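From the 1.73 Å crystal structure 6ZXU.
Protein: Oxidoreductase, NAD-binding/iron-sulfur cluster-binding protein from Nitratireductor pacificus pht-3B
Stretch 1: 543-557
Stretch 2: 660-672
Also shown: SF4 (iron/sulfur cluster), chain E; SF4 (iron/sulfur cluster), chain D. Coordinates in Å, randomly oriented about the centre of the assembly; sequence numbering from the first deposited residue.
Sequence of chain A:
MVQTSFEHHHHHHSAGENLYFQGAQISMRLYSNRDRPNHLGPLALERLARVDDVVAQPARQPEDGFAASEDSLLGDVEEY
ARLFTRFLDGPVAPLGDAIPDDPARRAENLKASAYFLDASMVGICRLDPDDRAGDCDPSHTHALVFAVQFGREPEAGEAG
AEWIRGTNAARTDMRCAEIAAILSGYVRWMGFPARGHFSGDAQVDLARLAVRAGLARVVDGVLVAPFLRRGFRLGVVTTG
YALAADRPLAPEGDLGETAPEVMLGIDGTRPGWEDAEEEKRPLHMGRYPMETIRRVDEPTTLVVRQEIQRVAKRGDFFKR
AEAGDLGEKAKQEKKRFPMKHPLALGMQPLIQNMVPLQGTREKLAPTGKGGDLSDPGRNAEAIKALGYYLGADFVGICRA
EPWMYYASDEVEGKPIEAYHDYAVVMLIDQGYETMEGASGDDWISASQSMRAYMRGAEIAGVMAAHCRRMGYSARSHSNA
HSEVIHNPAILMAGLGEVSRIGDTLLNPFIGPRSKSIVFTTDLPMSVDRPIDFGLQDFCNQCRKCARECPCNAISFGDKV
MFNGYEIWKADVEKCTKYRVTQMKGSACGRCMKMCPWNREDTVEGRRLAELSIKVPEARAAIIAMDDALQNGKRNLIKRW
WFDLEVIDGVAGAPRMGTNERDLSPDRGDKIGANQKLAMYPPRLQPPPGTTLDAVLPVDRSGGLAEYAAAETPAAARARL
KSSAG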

# COMPACT_ATOMS: atom_id res chain seq x y z
N ARG A 543 16.16 16.63 10.73
CA ARG A 543 15.45 16.17 11.93
C ARG A 543 13.99 16.34 11.83
O ARG A 543 13.29 16.38 12.85
CB ARG A 543 15.89 16.92 13.18
CG ARG A 543 17.36 16.90 13.51
CD ARG A 543 17.78 15.55 13.98
NE ARG A 543 19.21 15.51 14.40
CZ ARG A 543 20.26 15.53 13.58
NH1 ARG A 543 20.11 15.61 12.27
NH2 ARG A 543 21.48 15.48 14.08
N LYS A 544 13.43 16.41 10.63
CA LYS A 544 12.03 16.80 10.49
C LYS A 544 11.06 15.76 11.09
O LYS A 544 10.09 16.10 11.77
CB LYS A 544 11.73 17.15 9.05
CG LYS A 544 10.30 17.68 8.83
CD LYS A 544 10.21 18.48 7.56
CE LYS A 544 8.79 18.95 7.34
NZ LYS A 544 8.74 20.06 6.34
N CYS A 545 11.24 14.48 10.78
CA CYS A 545 10.44 13.42 11.32
C CYS A 545 10.50 13.46 12.85
O CYS A 545 9.47 13.28 13.48
CB CYS A 545 10.90 12.06 10.80
SG CYS A 545 12.70 11.68 11.06
N ALA A 546 11.70 13.55 13.41
CA ALA A 546 11.84 13.60 14.85
C ALA A 546 11.05 14.77 15.49
O ALA A 546 10.41 14.61 16.53
CB ALA A 546 13.33 13.67 15.19
N ARG A 547 11.13 15.92 14.90
CA ARG A 547 10.46 17.11 15.37
C ARG A 547 9.00 17.01 15.30
O ARG A 547 8.30 17.52 16.16
CB ARG A 547 10.89 18.29 14.52
CG ARG A 547 10.44 19.67 15.01
CD ARG A 547 10.87 20.70 13.98
NE ARG A 547 9.93 20.70 12.89
CZ ARG A 547 10.24 20.89 11.62
NH1 ARG A 547 11.50 21.01 11.28
NH2 ARG A 547 9.28 20.91 10.69
N GLU A 548 8.46 16.26 14.31
CA GLU A 548 7.04 16.22 14.11
C GLU A 548 6.33 15.07 14.75
O GLU A 548 5.13 14.95 14.64
CB GLU A 548 6.73 16.27 12.64
CG GLU A 548 7.16 17.57 11.93
CD GLU A 548 6.44 18.85 12.46
OE1 GLU A 548 5.36 18.72 13.14
OE2 GLU A 548 7.00 19.91 12.24
N CYS A 549 7.06 14.18 15.38
CA CYS A 549 6.44 12.95 15.94
C CYS A 549 5.60 13.36 17.18
O CYS A 549 6.21 13.92 18.09
CB CYS A 549 7.50 11.90 16.42
SG CYS A 549 6.80 10.52 17.35
N PRO A 550 4.28 13.06 17.21
CA PRO A 550 3.45 13.46 18.36
C PRO A 550 3.89 12.94 19.71
O PRO A 550 3.61 13.58 20.70
CB PRO A 550 2.08 12.90 18.03
CG PRO A 550 2.12 12.67 16.53
CD PRO A 550 3.51 12.36 16.18
N CYS A 551 4.70 11.87 19.79
CA CYS A 551 5.16 11.35 21.07
C CYS A 551 6.66 11.28 21.23
O CYS A 551 7.12 10.59 22.08
CB CYS A 551 4.54 10.00 21.36
SG CYS A 551 5.11 8.75 20.21
N ASN A 552 7.41 12.05 20.45
CA ASN A 552 8.86 12.13 20.57
C ASN A 552 9.58 10.80 20.53
O ASN A 552 10.55 10.59 21.24
CB ASN A 552 9.29 12.91 21.81
CG ASN A 552 8.54 14.22 21.95
OD1 ASN A 552 8.45 15.05 20.99
ND2 ASN A 552 7.91 14.38 23.11
N ALA A 553 9.07 9.87 19.71
CA ALA A 553 9.62 8.52 19.70
C ALA A 553 10.85 8.44 18.77
O ALA A 553 11.62 7.52 18.89
CB ALA A 553 8.55 7.54 19.25
N ILE A 554 11.03 9.37 17.83
CA ILE A 554 12.13 9.27 16.84
C ILE A 554 13.37 9.92 17.43
O ILE A 554 13.32 11.02 17.96
CB ILE A 554 11.69 9.88 15.48
CG1 ILE A 554 10.54 9.04 14.93
CG2 ILE A 554 12.85 10.01 14.53
CD1 ILE A 554 9.92 9.58 13.69
N SER A 555 14.52 9.26 17.25
CA SER A 555 15.80 9.79 17.71
C SER A 555 16.30 11.04 16.98
O SER A 555 16.33 11.11 15.76
CB SER A 555 16.86 8.71 17.66
OG SER A 555 18.12 9.24 18.05
N PHE A 556 16.66 12.05 17.76
CA PHE A 556 17.37 13.25 17.32
C PHE A 556 18.86 13.07 17.36
O PHE A 556 19.59 13.98 17.00
CB PHE A 556 17.05 14.45 18.25
CG PHE A 556 15.69 15.01 18.09
CD1 PHE A 556 14.68 14.58 18.84
CD2 PHE A 556 15.48 16.08 17.27
CE1 PHE A 556 13.41 15.14 18.71
CE2 PHE A 556 14.24 16.65 17.13
CZ PHE A 556 13.19 16.19 17.87
N GLY A 557 19.33 11.90 17.70
CA GLY A 557 20.76 11.67 17.89
C GLY A 557 21.39 10.78 16.81
O GLY A 557 20.92 10.72 15.70
N GLU A 660 -5.37 17.71 13.91
CA GLU A 660 -5.19 18.61 12.75
C GLU A 660 -3.88 19.35 12.94
O GLU A 660 -3.81 20.56 13.04
CB GLU A 660 -6.36 19.56 12.57
CG GLU A 660 -7.66 18.82 12.36
CD GLU A 660 -8.86 19.78 12.39
OE1 GLU A 660 -8.91 20.69 13.34
OE2 GLU A 660 -9.73 19.60 11.47
N ARG A 661 -2.82 18.58 12.94
CA ARG A 661 -1.51 19.09 13.25
C ARG A 661 -0.91 19.85 12.07
O ARG A 661 -1.08 19.52 10.90
CB ARG A 661 -0.61 17.88 13.64
CG ARG A 661 -1.10 17.18 14.86
CD ARG A 661 -0.10 16.15 15.30
NE ARG A 661 -0.68 15.36 16.32
CZ ARG A 661 -0.58 15.64 17.60
NH1 ARG A 661 0.08 16.72 18.00
NH2 ARG A 661 -1.11 14.85 18.49
N ASP A 662 -0.16 20.88 12.43
CA ASP A 662 0.59 21.70 11.49
C ASP A 662 2.07 21.56 11.85
O ASP A 662 2.41 21.02 12.93
CB ASP A 662 0.13 23.16 11.70
CG ASP A 662 -1.40 23.34 11.44
OD1 ASP A 662 -1.97 22.67 10.52
OD2 ASP A 662 -2.01 24.17 12.17
N LEU A 663 2.91 22.15 11.03
CA LEU A 663 4.33 22.13 11.32
C LEU A 663 4.62 22.62 12.74
O LEU A 663 3.86 23.44 13.23
CB LEU A 663 5.03 22.93 10.31
CG LEU A 663 4.96 22.30 8.91
CD1 LEU A 663 5.30 23.31 7.84
CD2 LEU A 663 5.97 21.16 8.82
N SER A 664 5.62 22.04 13.40
CA SER A 664 6.01 22.33 14.79
C SER A 664 7.30 23.10 14.81
O SER A 664 8.08 23.04 13.87
CB SER A 664 6.20 21.03 15.61
OG SER A 664 5.16 20.14 15.36
N PRO A 665 7.55 23.81 15.89
CA PRO A 665 8.81 24.53 15.99
C PRO A 665 9.96 23.64 16.48
O PRO A 665 9.74 22.57 17.03
CB PRO A 665 8.53 25.59 17.06
CG PRO A 665 7.59 24.86 17.98
CD PRO A 665 6.69 24.07 17.06
N ASP A 666 11.16 24.11 16.22
CA ASP A 666 12.35 23.45 16.68
C ASP A 666 12.32 23.11 18.13
O ASP A 666 11.69 23.82 18.92
CB ASP A 666 13.57 24.32 16.47
CG ASP A 666 14.20 23.99 15.22
OD1 ASP A 666 13.51 24.17 14.18
OD2 ASP A 666 15.34 23.46 15.32
N ARG A 667 12.98 21.99 18.46
CA ARG A 667 13.28 21.60 19.83
C ARG A 667 14.63 22.17 20.27
O ARG A 667 15.13 21.94 21.42
CB ARG A 667 13.34 20.08 19.90
CG ARG A 667 12.10 19.39 19.36
CD ARG A 667 11.02 19.19 20.39
NE ARG A 667 11.51 18.89 21.77
CZ ARG A 667 11.58 17.67 22.32
NH1 ARG A 667 11.24 16.60 21.57
NH2 ARG A 667 11.99 17.49 23.61
N GLY A 668 15.25 22.85 19.34
CA GLY A 668 16.49 23.48 19.63
C GLY A 668 17.67 22.56 19.45
O GLY A 668 17.61 21.50 18.77
N ASP A 669 18.78 22.97 20.04
CA ASP A 669 20.07 22.56 19.53
C ASP A 669 20.65 21.40 20.35
O ASP A 669 21.40 20.57 19.82
CB ASP A 669 21.05 23.78 19.48
N LYS A 670 20.28 21.32 21.63
CA LYS A 670 20.84 20.28 22.52
C LYS A 670 20.00 19.01 22.64
O LYS A 670 20.36 18.09 23.38
CB LYS A 670 21.14 20.90 23.89
CG LYS A 670 22.17 22.08 23.84
N ILE A 671 18.89 18.95 21.92
CA ILE A 671 17.94 17.85 22.05
C ILE A 671 18.60 16.49 21.72
O ILE A 671 18.22 15.47 22.29
CB ILE A 671 16.67 18.11 21.22
CG1 ILE A 671 15.61 17.05 21.44
CG2 ILE A 671 17.01 18.26 19.73
CD1 ILE A 671 15.18 16.93 22.86
N GLY A 672 19.59 16.47 20.82
CA GLY A 672 20.28 15.23 20.51
C GLY A 672 20.97 14.62 21.70
O GLY A 672 20.91 13.43 21.93
FE1 SF4 E . 5.03 6.40 15.61
FE2 SF4 E . 3.42 8.44 14.63
FE3 SF4 E . 5.85 7.87 13.38
FE4 SF4 E . 5.77 9.05 15.86
S1 SF4 E . 5.01 9.86 13.96
S2 SF4 E . 7.06 7.32 15.19
S3 SF4 E . 3.94 8.03 16.75
S4 SF4 E . 4.11 6.51 13.61
FE1 SF4 D . 13.63 11.88 9.01
FE2 SF4 D . 14.65 13.92 7.40
FE3 SF4 D . 13.20 11.94 6.27
FE4 SF4 D . 15.67 11.32 7.23
S1 SF4 D . 15.10 12.77 5.57
S2 SF4 D . 13.83 10.19 7.55
S3 SF4 D . 15.65 12.70 9.00
S4 SF4 D . 12.58 13.46 7.81
O HOH W 1 9.71 16.04 19.09

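The contact is organised around one buried carboxylate. Glu548 leaves its CA sideways to the second stretch, but chi1 and chi2 both in m fold the chain so that its end reaches Ser664. There the carboxylate takes two hydrogen bonds from one residue: Ser664 N gives its proton to Glu548 OE2 at 2.8 Å, almost straight at 170°, and Ser664 OG, with chi1 in m, gives its own to Glu548 OE1 at 2.6 Å. Serine suits the place because its short side chain sets a hydroxyl beside its own amide, a matched pair for two oxygens.

Arg547 balances the charge from within its own stretch. Its chain runs t, t and then turns at chi3 (p), which brings NH2 to 2.9 Å and NE to 3.1 Å from Glu548 OE2 in a salt bridge. The extended first half is useful too: Arg547 CG packs 3.6 Å from Pro665 O, while Leu663 CD2 lies at the guanidinium edge, 3.8 Å from Arg547 NH2. Leu663 CD2 also meets the last methylene of the all-t Lys544, 3.9 Å from Lys544 CE.

A second, apolar centre forms at Phe556. Its chi1 (m) and chi2 of 91° present a ring face to Ile671, whose chi1 (t) sets CG1 3.9 Å from the centroid of the Phe556 ring and CG2 3.6 Å from Phe556 CD2. Arg667, bent through three m torsions, lays CG 3.7 Å from Phe556 CZ and places its NH1 3.2 Å from Asn552 OD1, at an angle too poor for a hydrogen bond. A water joins them, accepting from Arg667 NH1 at 3.0 Å and donating to Asn552 OD1 at 2.5 Å and Ala546 O at 3.0 Å.

Cys549 SG binds FE4 of the chain E cluster and Cys545 SG binds FE1 of the chain D cluster, each at 2.3 Å, anchoring the first stretch; Cys549 points away from the second.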